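Local atomic coordinates of biotin binding protein A (PDB entry 2C1S), a protein that binds biotin as a member of the avidin family, and accommodates biotin-D-sulfoxide in its ligand pocket as a four-chain assembly. Residues 28-33 with 66-71. Numbering follows the deposited sequence.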
ATOM      1  N   GLY A  28      13.838  13.511  18.669  1.00 29.42           N
ATOM      2  CA  GLY A  28      12.511  13.025  18.301  1.00 28.45           C
ATOM      3  C   GLY A  28      12.474  11.528  18.056  1.00 27.49           C
ATOM      4  O   GLY A  28      11.437  10.977  17.640  1.00 28.13           O
ATOM      5  N   THR A  29      13.595  10.858  18.320  1.00 25.92           N
ATOM      6  CA  THR A  29      13.623   9.422  18.211  1.00 24.80           C
ATOM      7  C   THR A  29      13.043   8.827  19.483  1.00 23.95           C
ATOM      8  O   THR A  29      13.058   9.468  20.555  1.00 25.00           O
ATOM      9  CB  THR A  29      15.032   8.851  17.787  1.00 24.90           C
ATOM     10  OG1 THR A  29      15.961   9.072  18.817  1.00 26.48           O
ATOM     11  CG2 THR A  29      15.537   9.561  16.571  1.00 26.87           C
ATOM     12  N   PHE A  30      12.441   7.655  19.346  1.00 22.29           N
ATOM     13  CA  PHE A  30      11.869   6.936  20.474  1.00 22.19           C
ATOM     14  C   PHE A  30      11.964   5.428  20.321  1.00 23.03           C
ATOM     15  O   PHE A  30      12.240   4.891  19.233  1.00 22.25           O
ATOM     16  CB  PHE A  30      10.396   7.357  20.737  1.00 21.88           C
ATOM     17  CG  PHE A  30       9.473   7.103  19.563  1.00 20.39           C
ATOM     18  CD1 PHE A  30       8.953   5.826  19.336  1.00 19.38           C
ATOM     19  CD2 PHE A  30       9.190   8.118  18.671  1.00 19.86           C
ATOM     20  CE1 PHE A  30       8.116   5.583  18.228  1.00 19.35           C
ATOM     21  CE2 PHE A  30       8.329   7.883  17.552  1.00 18.03           C
ATOM     22  CZ  PHE A  30       7.814   6.610  17.365  1.00 18.19           C
ATOM     23  N   SER A  31      11.710   4.761  21.441  1.00 23.15           N
ATOM     24  CA  SER A  31      11.663   3.332  21.568  1.00 24.05           C
ATOM     25  C   SER A  31      10.307   2.918  22.162  1.00 23.80           C
ATOM     26  O   SER A  31       9.493   3.762  22.523  1.00 25.29           O
ATOM     27  CB  SER A  31      12.815   2.903  22.478  1.00 24.80           C
ATOM     28  OG  SER A  31      12.968   1.514  22.437  1.00 27.29           O
ATOM     29  N   GLY A  32      10.058   1.627  22.277  1.00 23.52           N
ATOM     30  CA  GLY A  32       8.839   1.170  22.891  1.00 22.46           C
ATOM     31  C   GLY A  32       8.654  -0.314  22.806  1.00 22.04           C
ATOM     32  O   GLY A  32       9.572  -1.045  22.449  1.00 20.70           O
ATOM     33  N   SER A  33       7.451  -0.781  23.124  1.00 20.95           N
ATOM     34  CA  SER A  33       7.123  -2.195  22.983  1.00 20.78           C
ATOM     35  C   SER A  33       5.745  -2.352  22.340  1.00 20.24           C
ATOM     36  O   SER A  33       4.900  -1.455  22.453  1.00 20.07           O
ATOM     37  CB  SER A  33       7.166  -2.925  24.337  1.00 22.50           C
ATOM     38  OG  SER A  33       6.305  -2.261  25.250  1.00 25.73           O
ATOM     39  N   PHE A  66       4.976  10.765  12.352  1.00 17.04           N
ATOM     40  CA  PHE A  66       5.957   9.891  12.958  1.00 16.94           C
ATOM     41  C   PHE A  66       5.877   8.489  12.364  1.00 17.22           C
ATOM     42  O   PHE A  66       4.895   8.136  11.703  1.00 17.64           O
ATOM     43  CB  PHE A  66       5.709   9.801  14.477  1.00 17.44           C
ATOM     44  CG  PHE A  66       4.392   9.206  14.842  1.00 16.48           C
ATOM     45  CD1 PHE A  66       4.307   7.876  15.230  1.00 13.65           C
ATOM     46  CD2 PHE A  66       3.222  10.005  14.872  1.00 17.55           C
ATOM     47  CE1 PHE A  66       3.070   7.302  15.601  1.00 20.68           C
ATOM     48  CE2 PHE A  66       1.975   9.437  15.234  1.00 14.88           C
ATOM     49  CZ  PHE A  66       1.902   8.100  15.613  1.00 15.60           C
ATOM     50  N   GLY A  67       6.891   7.676  12.622  1.00 16.34           N
ATOM     51  CA  GLY A  67       6.930   6.342  12.101  1.00 16.00           C
ATOM     52  C   GLY A  67       7.707   5.460  13.048  1.00 15.52           C
ATOM     53  O   GLY A  67       8.555   5.949  13.828  1.00 16.40           O
ATOM     54  N   PHE A  68       7.449   4.170  12.993  1.00 16.07           N
ATOM     55  CA  PHE A  68       8.272   3.200  13.740  1.00 15.75           C
ATOM     56  C   PHE A  68       8.376   1.828  13.080  1.00 15.25           C
ATOM     57  O   PHE A  68       7.519   1.437  12.309  1.00 14.87           O
ATOM     58  CB  PHE A  68       7.862   3.081  15.225  1.00 15.01           C
ATOM     59  CG  PHE A  68       6.430   2.660  15.461  1.00 14.90           C
ATOM     60  CD1 PHE A  68       6.086   1.314  15.560  1.00 13.32           C
ATOM     61  CD2 PHE A  68       5.433   3.630  15.642  1.00 15.67           C
ATOM     62  CE1 PHE A  68       4.779   0.937  15.798  1.00 16.57           C
ATOM     63  CE2 PHE A  68       4.119   3.252  15.899  1.00 15.43           C
ATOM     64  CZ  PHE A  68       3.787   1.929  15.944  1.00 12.89           C
ATOM     65  N   THR A  69       9.426   1.101  13.454  1.00 15.20           N
ATOM     66  CA  THR A  69       9.633  -0.268  13.043  1.00 15.50           C
ATOM     67  C   THR A  69       9.438  -1.199  14.217  1.00 15.96           C
ATOM     68  O   THR A  69       9.958  -0.942  15.327  1.00 17.46           O
ATOM     69  CB  THR A  69      11.074  -0.480  12.513  1.00 15.26           C
ATOM     70  OG1 THR A  69      11.309   0.391  11.419  1.00 16.33           O
ATOM     71  CG2 THR A  69      11.326  -1.990  12.130  1.00 15.18           C
ATOM     72  N   VAL A  70       8.685  -2.265  13.993  1.00 16.77           N
ATOM     73  CA  VAL A  70       8.541  -3.326  14.987  1.00 17.48           C
ATOM     74  C   VAL A  70       9.304  -4.612  14.635  1.00 18.33           C
ATOM     75  O   VAL A  70       9.009  -5.274  13.628  1.00 18.51           O
ATOM     76  CB  VAL A  70       7.080  -3.675  15.245  1.00 17.14           C
ATOM     77  CG1 VAL A  70       6.991  -4.745  16.341  1.00 17.84           C
ATOM     78  CG2 VAL A  70       6.249  -2.381  15.530  1.00 15.99           C
ATOM     79  N   GLN A  71      10.230  -4.998  15.517  1.00 18.82           N
ATOM     80  CA  GLN A  71      11.033  -6.205  15.326  1.00 21.04           C
ATOM     81  C   GLN A  71      10.402  -7.372  16.089  1.00 21.44           C
ATOM     82  O   GLN A  71      10.719  -7.611  17.266  1.00 22.48           O
ATOM     83  CB  GLN A  71      12.461  -5.904  15.800  1.00 21.58           C
ATOM     84  CG  GLN A  71      13.544  -6.963  15.549  1.00 21.30           C
ATOM     85  CD  GLN A  71      14.713  -6.735  16.503  1.00 24.94           C
ATOM     86  OE1 GLN A  71      14.562  -6.966  17.698  1.00 30.05           O
ATOM     87  NE2 GLN A  71      15.869  -6.239  15.984  1.00 25.39           N
TER
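Phe30 reaches across to Phe66, Gly67 and Phe68 between two barrel strands that run in roughly the same direction, 42° apart, with their axes 8.8 Å from each other at closest approach. Strand 48-54 lies between them in the sheet, so no hydrogen bond joins the pair; the CA atoms of Phe30 and Phe68 are 8.5 Å apart, and the gap is bridged by side chains. The benzyl group of Phe30 does the reaching. Its CB does not point straight at strand 66-71, but with CG between the backbone N and the carbonyl carbon (chi1 60°) the end of the ring, CE1 and CZ, comes nearer than that direction alone would suggest. There CE1 of Phe30 lies 3.9 Å from CB of Phe68, and CZ of Phe30 is 4.2 Å from the ring atom CD2 of Phe68. Phe30 CZ also comes to 3.7 Å from the carbonyl O of Gly67. At a longer 4.3 Å, Phe30 CZ meets CD1 of Phe66. All these approaches to the Phe30 ring are oblique. Phe66 and Phe68, two residues apart, both direct CB toward strand 29-33, while the intervening Gly67 contributes its backbone. Within its own strand, Phe68 also receives CG2 of Val70 at its ring edge, in plane. Leu50 of the middle strand touches both Phe30 and Phe68; Leu7 packs on Phe30 and Phe66, and Met97 of strand 93-102 touches both Phe66 and Phe68. The cluster thus belongs to the interior of the eight-stranded antiparallel barrel of the avidin fold, with the Phe68 side chain about 8 Å from the bound biotin-D-sulfoxide. Across these two strands cohesion is almost wholly apolar: buried rings, rather than directional polar bonds, link second neighbours in the sheet.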